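Local coordinates for protein LEC-6 (Caenorhabditis elegans, PDB 3VV1) that is a galectin, probably binding galactosides generally, that preferentially binds fucose-containing saccharides such as galactose joined to fucose, at residues His74-Asn86 with Trp94-Gln106. Numbering follows the deposited sequence.
Sequences HFNARFDEGAVVN and WQSEDRHANPFQQ. With GAL (beta-D-galactopyranose), chain C; FUC (alpha-L-fucopyranose), chain B.
Glu81 runs out extended (chi2 -174°) while Arg99 bends at chi3 (72°), and the two side chains meet nearly at right angles in a salt bridge, Arg99 NH2 to Glu81 OE1 at 2.7 Å. That oxygen also takes Arg78 NH1, and the two donors reach it from opposite faces of the carboxylate. Val85 CG2 lies over the middle of the Arg99 guanidinium, 3.6 Å above its plane, and Glu97 OE1 bonds Arg99 NH1. Beneath this charged network, strand 83-86 pairs antiparallel with strand 98-100: Val84 and His100 exchange backbone bonds, as do Asn86 and Asp98. This is the sugar-binding side of the galectin beta-sandwich. Glu97 OE2 accepts galactose O6, Glu81 OE2 accepts fucose O2, and His74 NE2 bonds galactose O4 at 2.7 Å. Trp94 spreads one face under galactose C5 and sends its CH2 edge onto the His74 ring, planes at 55°. At the far end, Gln106, whose NE2 bonds Thr55 O, sets CG 3.6 Å above the centre of the Phe79 ring, its amide stacked almost parallel. On the other side of the sheet, Phe75 CZ meets the edge of Phe104 at CE2, 3.7 Å away, and Pro103 CD packs on Val84 CG2.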
ATOM      1  N   HIS A  74      -9.335   2.638  20.092  1.00  8.75           N
ATOM      2  CA  HIS A  74      -8.503   1.636  20.741  1.00  9.04           C
ATOM      3  C   HIS A  74      -9.468   0.500  20.964  1.00  8.44           C
ATOM      4  O   HIS A  74     -10.434   0.634  21.722  1.00  9.05           O
ATOM      5  CB  HIS A  74      -8.011   2.248  22.079  1.00  9.54           C
ATOM      6  CG  HIS A  74      -7.396   1.249  23.053  1.00  8.94           C
ATOM      7  ND1 HIS A  74      -6.115   0.811  22.920  1.00  9.95           N
ATOM      8  CD2 HIS A  74      -7.876   0.692  24.234  1.00 10.42           C
ATOM      9  CE1 HIS A  74      -5.775   0.022  23.970  1.00 12.08           C
ATOM     10  NE2 HIS A  74      -6.871  -0.075  24.774  1.00 11.14           N
ATOM     11  N   PHE A  75      -9.228  -0.627  20.300  1.00  8.11           N
ATOM     12  CA  PHE A  75     -10.082  -1.831  20.398  1.00  7.58           C
ATOM     13  C   PHE A  75      -9.275  -2.847  21.220  1.00  8.99           C
ATOM     14  O   PHE A  75      -8.208  -3.299  20.771  1.00  9.25           O
ATOM     15  CB  PHE A  75     -10.340  -2.338  18.960  1.00  8.72           C
ATOM     16  CG  PHE A  75     -11.027  -3.683  18.913  1.00  9.03           C
ATOM     17  CD1 PHE A  75     -12.430  -3.754  18.863  1.00  9.04           C
ATOM     18  CD2 PHE A  75     -10.285  -4.898  18.905  1.00  9.18           C
ATOM     19  CE1 PHE A  75     -13.093  -4.971  18.800  1.00  9.92           C
ATOM     20  CE2 PHE A  75     -10.980  -6.121  18.855  1.00 10.52           C
ATOM     21  CZ  PHE A  75     -12.352  -6.164  18.777  1.00 11.26           C
ATOM     22  N   ASN A  76      -9.717  -3.147  22.433  1.00  9.03           N
ATOM     23  CA  ASN A  76      -8.852  -3.929  23.363  1.00  9.41           C
ATOM     24  C   ASN A  76      -9.582  -5.206  23.786  1.00  9.73           C
ATOM     25  O   ASN A  76     -10.586  -5.161  24.486  1.00 11.32           O
ATOM     26  CB  ASN A  76      -8.605  -3.032  24.560  1.00 11.42           C
ATOM     27  CG  ASN A  76      -7.507  -3.536  25.539  1.00 11.23           C
ATOM     28  OD1 ASN A  76      -7.474  -3.072  26.679  1.00 12.83           O
ATOM     29  ND2 ASN A  76      -6.578  -4.404  25.099  1.00 11.53           N
ATOM     30  N   ALA A  77      -9.089  -6.332  23.322  1.00 10.37           N
ATOM     31  CA  ALA A  77      -9.586  -7.619  23.770  1.00  9.82           C
ATOM     32  C   ALA A  77      -8.905  -7.949  25.100  1.00 11.97           C
ATOM     33  O   ALA A  77      -7.690  -7.948  25.176  1.00 12.03           O
ATOM     34  CB  ALA A  77      -9.208  -8.686  22.709  1.00 10.19           C
ATOM     35  N   ARG A  78      -9.692  -8.288  26.121  1.00 12.54           N
ATOM     36  CA  ARG A  78      -9.164  -8.551  27.472  1.00 12.97           C
ATOM     37  C   ARG A  78      -9.612  -9.949  27.930  1.00 15.44           C
ATOM     38  O   ARG A  78     -10.776 -10.160  28.324  1.00 16.82           O
ATOM     39  CB  ARG A  78      -9.689  -7.465  28.445  1.00 14.51           C
ATOM     40  CG  ARG A  78      -9.294  -6.052  28.014  1.00 13.18           C
ATOM     41  CD  ARG A  78      -9.742  -5.077  29.089  1.00 13.26           C
ATOM     42  NE  ARG A  78      -9.258  -3.730  28.785  1.00 14.98           N
ATOM     43  CZ  ARG A  78      -9.431  -2.686  29.593  1.00 14.84           C
ATOM     44  NH1 ARG A  78     -10.100  -2.839  30.755  1.00 17.62           N
ATOM     45  NH2 ARG A  78      -8.937  -1.496  29.267  1.00 15.27           N
ATOM     46  N   PHE A  79      -8.700 -10.907  27.893  1.00 15.38           N
ATOM     47  CA  PHE A  79      -9.005 -12.253  28.394  1.00 16.51           C
ATOM     48  C   PHE A  79      -8.995 -12.287  29.924  1.00 19.05           C
ATOM     49  O   PHE A  79      -9.604 -13.161  30.523  1.00 24.40           O
ATOM     50  CB  PHE A  79      -8.014 -13.242  27.762  1.00 17.36           C
ATOM     51  CG  PHE A  79      -8.172 -13.322  26.272  1.00 17.04           C
ATOM     52  CD1 PHE A  79      -9.205 -14.084  25.703  1.00 17.34           C
ATOM     53  CD2 PHE A  79      -7.334 -12.554  25.401  1.00 16.13           C
ATOM     54  CE1 PHE A  79      -9.367 -14.085  24.312  1.00 17.48           C
ATOM     55  CE2 PHE A  79      -7.499 -12.568  24.007  1.00 15.30           C
ATOM     56  CZ  PHE A  79      -8.537 -13.341  23.460  1.00 17.01           C
ATOM     57  N   ASP A  80      -8.316 -11.323  30.563  1.00 19.38           N
ATOM     58  CA  ASP A  80      -8.283 -11.288  32.015  1.00 22.03           C
ATOM     59  C   ASP A  80      -9.641 -10.790  32.545  1.00 20.25           C
ATOM     60  O   ASP A  80     -10.131 -11.286  33.554  1.00 25.31           O
ATOM     61  CB  ASP A  80      -7.116 -10.400  32.538  1.00 22.11           C
ATOM     62  CG  ASP A  80      -7.226  -8.923  32.073  1.00 20.24           C
ATOM     63  OD1 ASP A  80      -7.668  -8.679  30.912  1.00 20.52           O
ATOM     64  OD2 ASP A  80      -6.860  -8.041  32.864  1.00 24.17           O
ATOM     65  N   GLU A  81     -10.233  -9.833  31.839  1.00 19.30           N
ATOM     66  CA  GLU A  81     -11.547  -9.279  32.241  1.00 20.12           C
ATOM     67  C   GLU A  81     -12.751  -9.945  31.535  1.00 19.38           C
ATOM     68  O   GLU A  81     -13.900  -9.712  31.941  1.00 24.34           O
ATOM     69  CB  GLU A  81     -11.620  -7.776  32.058  1.00 19.67           C
ATOM     70  CG  GLU A  81     -10.642  -7.030  32.948  1.00 20.14           C
ATOM     71  CD  GLU A  81     -10.777  -5.535  32.898  1.00 18.96           C
ATOM     72  OE1 GLU A  81     -11.359  -4.988  31.959  1.00 19.69           O
ATOM     73  OE2 GLU A  81     -10.274  -4.918  33.817  1.00 24.06           O
ATOM     74  N   GLY A  82     -12.525 -10.751  30.499  1.00 19.02           N
ATOM     75  CA  GLY A  82     -13.629 -11.339  29.717  1.00 19.87           C
ATOM     76  C   GLY A  82     -14.457 -10.270  28.990  1.00 17.54           C
ATOM     77  O   GLY A  82     -15.685 -10.317  29.009  1.00 22.55           O
ATOM     78  N   ALA A  83     -13.780  -9.339  28.305  1.00 15.82           N
ATOM     79  CA  ALA A  83     -14.476  -8.246  27.651  1.00 15.17           C
ATOM     80  C   ALA A  83     -13.675  -7.710  26.523  1.00 13.90           C
ATOM     81  O   ALA A  83     -12.444  -7.889  26.493  1.00 14.14           O
ATOM     82  CB  ALA A  83     -14.720  -7.113  28.641  1.00 16.86           C
ATOM     83  N   VAL A  84     -14.368  -7.047  25.598  1.00 12.12           N
ATOM     84  CA  VAL A  84     -13.718  -6.058  24.710  1.00 11.51           C
ATOM     85  C   VAL A  84     -13.999  -4.672  25.205  1.00 11.47           C
ATOM     86  O   VAL A  84     -15.141  -4.380  25.563  1.00 13.31           O
ATOM     87  CB  VAL A  84     -14.171  -6.234  23.222  1.00 10.04           C
ATOM     88  CG1 VAL A  84     -13.833  -5.003  22.410  1.00 11.70           C
ATOM     89  CG2 VAL A  84     -13.457  -7.444  22.626  1.00 11.86           C
ATOM     90  N   VAL A  85     -12.960  -3.813  25.271  1.00 11.70           N
ATOM     91  CA  VAL A  85     -13.153  -2.414  25.681  1.00 10.84           C
ATOM     92  C   VAL A  85     -12.778  -1.555  24.490  1.00 10.61           C
ATOM     93  O   VAL A  85     -11.671  -1.719  23.968  1.00 10.57           O
ATOM     94  CB  VAL A  85     -12.274  -2.045  26.878  1.00 12.26           C
ATOM     95  CG1 VAL A  85     -12.367  -0.532  27.153  1.00 14.44           C
ATOM     96  CG2 VAL A  85     -12.779  -2.850  28.094  1.00 13.24           C
ATOM     97  N   ASN A  86     -13.678  -0.698  24.023  1.00 10.71           N
ATOM     98  CA  ASN A  86     -13.328   0.292  23.026  1.00 10.14           C
ATOM     99  C   ASN A  86     -13.236   1.664  23.676  1.00 10.01           C
ATOM    100  O   ASN A  86     -14.021   2.023  24.554  1.00 11.01           O
ATOM    101  CB  ASN A  86     -14.441   0.389  21.984  1.00 10.44           C
ATOM    102  CG  ASN A  86     -14.481  -0.810  21.045  1.00 10.72           C
ATOM    103  OD1 ASN A  86     -13.474  -1.469  20.843  1.00 11.47           O
ATOM    104  ND2 ASN A  86     -15.631  -1.048  20.418  1.00 11.77           N
ATOM    105  N   TRP A  94      -7.806   9.485  27.843  1.00 14.25           N
ATOM    106  CA  TRP A  94      -8.861   8.526  27.566  1.00 13.22           C
ATOM    107  C   TRP A  94     -10.219   9.081  27.815  1.00 12.53           C
ATOM    108  O   TRP A  94     -10.468   9.751  28.839  1.00 13.77           O
ATOM    109  CB  TRP A  94      -8.676   7.266  28.477  1.00 14.16           C
ATOM    110  CG  TRP A  94      -7.481   6.395  28.139  1.00 13.67           C
ATOM    111  CD1 TRP A  94      -6.345   6.134  28.927  1.00 15.39           C
ATOM    112  CD2 TRP A  94      -7.283   5.654  26.901  1.00 12.22           C
ATOM    113  NE1 TRP A  94      -5.467   5.304  28.255  1.00 15.40           N
ATOM    114  CE2 TRP A  94      -5.967   4.977  27.029  1.00 13.66           C
ATOM    115  CE3 TRP A  94      -8.047   5.484  25.714  1.00 11.87           C
ATOM    116  CZ2 TRP A  94      -5.437   4.189  25.996  1.00 14.28           C
ATOM    117  CZ3 TRP A  94      -7.509   4.682  24.697  1.00 11.32           C
ATOM    118  CH2 TRP A  94      -6.242   4.012  24.859  1.00 13.13           C
ATOM    119  N   GLN A  95     -11.137   8.687  26.940  1.00 12.08           N
ATOM    120  CA  GLN A  95     -12.514   9.142  27.056  1.00 12.67           C
ATOM    121  C   GLN A  95     -13.350   8.029  27.693  1.00 13.73           C
ATOM    122  O   GLN A  95     -12.820   7.272  28.507  1.00 14.41           O
ATOM    123  CB  GLN A  95     -13.012   9.644  25.663  1.00 12.32           C
ATOM    124  CG  GLN A  95     -12.144  10.844  25.243  1.00 12.63           C
ATOM    125  CD  GLN A  95     -12.521  11.372  23.862  1.00 12.75           C
ATOM    126  OE1 GLN A  95     -12.299  10.704  22.864  1.00 13.45           O
ATOM    127  NE2 GLN A  95     -13.081  12.566  23.825  1.00 12.66           N
ATOM    128  N   SER A  96     -14.644   7.939  27.392  1.00 12.82           N
ATOM    129  CA  SER A  96     -15.527   6.928  27.999  1.00 13.72           C
ATOM    130  C   SER A  96     -15.365   5.563  27.340  1.00 11.94           C
ATOM    131  O   SER A  96     -15.355   5.463  26.086  1.00 14.22           O
ATOM    132  CB  SER A  96     -16.996   7.387  27.778  1.00 18.43           C
ATOM    133  OG  SER A  96     -17.752   6.568  28.636  1.00 26.25           O
ATOM    134  N   GLU A  97     -15.268   4.505  28.152  1.00 13.23           N
ATOM    135  CA  GLU A  97     -15.155   3.173  27.582  1.00 11.76           C
ATOM    136  C   GLU A  97     -16.540   2.655  27.112  1.00 12.94           C
ATOM    137  O   GLU A  97     -17.572   2.855  27.797  1.00 15.68           O
ATOM    138  CB  GLU A  97     -14.624   2.182  28.614  1.00 13.78           C
ATOM    139  CG  GLU A  97     -13.184   2.479  28.965  1.00 14.47           C
ATOM    140  CD  GLU A  97     -12.637   1.527  30.035  1.00 14.66           C
ATOM    141  OE1 GLU A  97     -13.432   0.841  30.723  1.00 19.30           O
ATOM    142  OE2 GLU A  97     -11.411   1.536  30.200  1.00 16.91           O
ATOM    143  N   ASP A  98     -16.520   1.968  25.971  1.00 11.56           N
ATOM    144  CA  ASP A  98     -17.640   1.101  25.576  1.00 12.59           C
ATOM    145  C   ASP A  98     -17.204  -0.315  25.895  1.00 13.26           C
ATOM    146  O   ASP A  98     -16.126  -0.760  25.410  1.00 15.04           O
ATOM    147  CB  ASP A  98     -17.956   1.141  24.073  1.00 14.60           C
ATOM    148  CG  ASP A  98     -18.523   2.455  23.592  1.00 14.41           C
ATOM    149  OD1 ASP A  98     -19.055   3.241  24.418  1.00 17.71           O
ATOM    150  OD2 ASP A  98     -18.470   2.651  22.341  1.00 15.43           O
ATOM    151  N   ARG A  99     -18.013  -1.054  26.638  1.00 15.43           N
ATOM    152  CA  ARG A  99     -17.645  -2.429  26.984  1.00 13.84           C
ATOM    153  C   ARG A  99     -18.548  -3.411  26.275  1.00 14.57           C
ATOM    154  O   ARG A  99     -19.765  -3.239  26.290  1.00 18.19           O
ATOM    155  CB  ARG A  99     -17.698  -2.629  28.491  1.00 18.80           C
ATOM    156  CG  ARG A  99     -16.650  -1.725  29.139  1.00 26.96           C
ATOM    157  CD  ARG A  99     -16.412  -1.896  30.632  1.00 37.96           C
ATOM    158  NE  ARG A  99     -15.702  -3.127  30.929  1.00 32.46           N
ATOM    159  CZ  ARG A  99     -14.439  -3.214  31.377  1.00 24.68           C
ATOM    160  NH1 ARG A  99     -13.662  -2.157  31.561  1.00 27.12           N
ATOM    161  NH2 ARG A  99     -13.948  -4.392  31.608  1.00 25.86           N
ATOM    162  N   HIS A 100     -17.976  -4.479  25.723  1.00 13.44           N
ATOM    163  CA  HIS A 100     -18.709  -5.522  24.967  1.00 13.10           C
ATOM    164  C   HIS A 100     -18.251  -6.859  25.467  1.00 14.48           C
ATOM    165  O   HIS A 100     -17.210  -6.970  26.180  1.00 15.75           O
ATOM    166  CB  HIS A 100     -18.330  -5.409  23.474  1.00 13.68           C
ATOM    167  CG  HIS A 100     -18.692  -4.075  22.917  1.00 12.51           C
ATOM    168  ND1 HIS A 100     -19.966  -3.772  22.561  1.00 14.64           N
ATOM    169  CD2 HIS A 100     -17.912  -2.953  22.646  1.00 11.28           C
ATOM    170  CE1 HIS A 100     -19.990  -2.500  22.077  1.00 14.46           C
ATOM    171  NE2 HIS A 100     -18.747  -1.986  22.147  1.00 12.85           N
ATOM    172  N   ALA A 101     -18.980  -7.868  25.082  1.00 13.90           N
ATOM    173  CA  ALA A 101     -18.528  -9.232  25.344  1.00 15.04           C
ATOM    174  C   ALA A 101     -17.248  -9.471  24.548  1.00 15.88           C
ATOM    175  O   ALA A 101     -16.911  -8.738  23.584  1.00 16.21           O
ATOM    176  CB  ALA A 101     -19.600 -10.232  24.951  1.00 17.76           C
ATOM    177  N   ASN A 102     -16.491 -10.474  24.975  1.00 16.47           N
ATOM    178  CA  ASN A 102     -15.252 -10.829  24.255  1.00 15.37           C
ATOM    179  C   ASN A 102     -15.606 -11.922  23.247  1.00 15.58           C
ATOM    180  O   ASN A 102     -15.996 -13.044  23.645  1.00 17.39           O
ATOM    181  CB  ASN A 102     -14.192 -11.349  25.246  1.00 15.80           C
ATOM    182  CG  ASN A 102     -12.861 -11.638  24.571  1.00 14.56           C
ATOM    183  OD1 ASN A 102     -12.724 -11.530  23.345  1.00 15.07           O
ATOM    184  ND2 ASN A 102     -11.881 -12.092  25.354  1.00 18.00           N
ATOM    185  N   PRO A 103     -15.504 -11.609  21.948  1.00 14.02           N
ATOM    186  CA  PRO A 103     -15.903 -12.606  20.968  1.00 14.06           C
ATOM    187  C   PRO A 103     -14.766 -13.576  20.660  1.00 15.29           C
ATOM    188  O   PRO A 103     -14.952 -14.515  19.842  1.00 19.39           O
ATOM    189  CB  PRO A 103     -16.183 -11.751  19.738  1.00 16.15           C
ATOM    190  CG  PRO A 103     -15.182 -10.612  19.827  1.00 14.90           C
ATOM    191  CD  PRO A 103     -15.085 -10.321  21.334  1.00 13.38           C
ATOM    192  N   PHE A 104     -13.593 -13.378  21.277  1.00 14.28           N
ATOM    193  CA  PHE A 104     -12.436 -14.198  20.905  1.00 13.54           C
ATOM    194  C   PHE A 104     -12.114 -15.256  21.928  1.00 13.56           C
ATOM    195  O   PHE A 104     -12.381 -15.070  23.112  1.00 17.73           O
ATOM    196  CB  PHE A 104     -11.186 -13.327  20.751  1.00 14.84           C
ATOM    197  CG  PHE A 104     -11.392 -12.125  19.890  1.00 12.07           C
ATOM    198  CD1 PHE A 104     -11.474 -12.266  18.477  1.00 12.72           C
ATOM    199  CD2 PHE A 104     -11.453 -10.842  20.442  1.00 11.24           C
ATOM    200  CE1 PHE A 104     -11.622 -11.132  17.659  1.00 12.97           C
ATOM    201  CE2 PHE A 104     -11.615  -9.716  19.623  1.00 12.03           C
ATOM    202  CZ  PHE A 104     -11.708  -9.858  18.228  1.00 11.77           C
ATOM    203  N   GLN A 105     -11.490 -16.322  21.462  1.00 14.61           N
ATOM    204  CA  GLN A 105     -10.867 -17.312  22.348  1.00 16.09           C
ATOM    205  C   GLN A 105      -9.406 -17.350  21.963  1.00 17.47           C
ATOM    206  O   GLN A 105      -9.063 -17.253  20.750  1.00 15.69           O
ATOM    207  CB  GLN A 105     -11.484 -18.685  22.103  1.00 20.16           C
ATOM    208  CG  GLN A 105     -12.939 -18.682  22.559  1.00 24.47           C
ATOM    209  CD  GLN A 105     -13.635 -19.995  22.278  1.00 27.37           C
ATOM    210  OE1 GLN A 105     -14.232 -20.160  21.223  1.00 35.84           O
ATOM    211  NE2 GLN A 105     -13.547 -20.940  23.212  1.00 37.51           N
ATOM    212  N   GLN A 106      -8.534 -17.512  22.970  1.00 18.92           N
ATOM    213  CA  GLN A 106      -7.108 -17.674  22.672  1.00 18.57           C
ATOM    214  C   GLN A 106      -6.894 -18.926  21.834  1.00 17.52           C
ATOM    215  O   GLN A 106      -7.613 -19.942  21.999  1.00 18.78           O
ATOM    216  CB  GLN A 106      -6.230 -17.593  23.958  1.00 22.45           C
ATOM    217  CG  GLN A 106      -6.146 -16.115  24.479  1.00 21.39           C
ATOM    218  CD  GLN A 106      -5.832 -16.015  25.950  1.00 24.70           C
ATOM    219  OE1 GLN A 106      -6.501 -16.644  26.766  1.00 26.77           O
ATOM    220  NE2 GLN A 106      -4.827 -15.220  26.301  1.00 26.54           N
TER
HETATM  221  C1  GAL C   2      -7.024   1.215  30.694  1.00 18.10           C
HETATM  222  C2  GAL C   2      -5.834   0.405  30.096  1.00 17.60           C
HETATM  223  C3  GAL C   2      -5.396   1.010  28.815  1.00 16.32           C
HETATM  224  C4  GAL C   2      -6.605   1.157  27.879  1.00 15.07           C
HETATM  225  C5  GAL C   2      -7.709   1.932  28.616  1.00 15.95           C
HETATM  226  C6  GAL C   2      -8.954   2.129  27.719  1.00 14.44           C
HETATM  227  O2  GAL C   2      -4.773   0.432  31.024  1.00 21.79           O
HETATM  228  O3  GAL C   2      -4.442   0.127  28.164  1.00 17.75           O
HETATM  229  O4  GAL C   2      -7.080  -0.150  27.481  1.00 14.00           O
HETATM  230  O5  GAL C   2      -8.100   1.248  29.753  1.00 14.91           O
HETATM  231  O6  GAL C   2      -9.951   2.855  28.462  1.00 15.82           O
HETATM  232  C1  FUC B   1      -8.191  -1.109  34.549  1.00 35.91           C
HETATM  233  C2  FUC B   1      -9.349  -1.226  33.459  1.00 26.92           C
HETATM  234  C3  FUC B   1      -9.762   0.182  32.917  1.00 23.49           C
HETATM  235  C4  FUC B   1      -8.567   1.152  32.700  1.00 22.93           C
HETATM  236  C5  FUC B   1      -7.942   1.529  34.056  1.00 27.81           C
HETATM  237  C6  FUC B   1      -6.771   2.440  33.745  1.00 31.79           C
HETATM  238  O1  FUC B   1      -8.559  -1.759  35.756  1.00 51.85           O
HETATM  239  O2  FUC B   1     -10.545  -2.138  33.813  1.00 30.97           O
HETATM  240  O3  FUC B   1     -10.341  -0.097  31.695  1.00 19.56           O
HETATM  241  O4  FUC B   1      -7.515   0.503  31.817  1.00 20.20           O
HETATM  242  O5  FUC B   1      -7.481   0.271  34.687  1.00 38.81           O
HETATM  243  O   HOH W   1     -17.379 -12.030  27.204  1.00 26.02           O
HETATM  244  O   HOH W   2     -18.154   0.470  20.864  1.00 12.71           O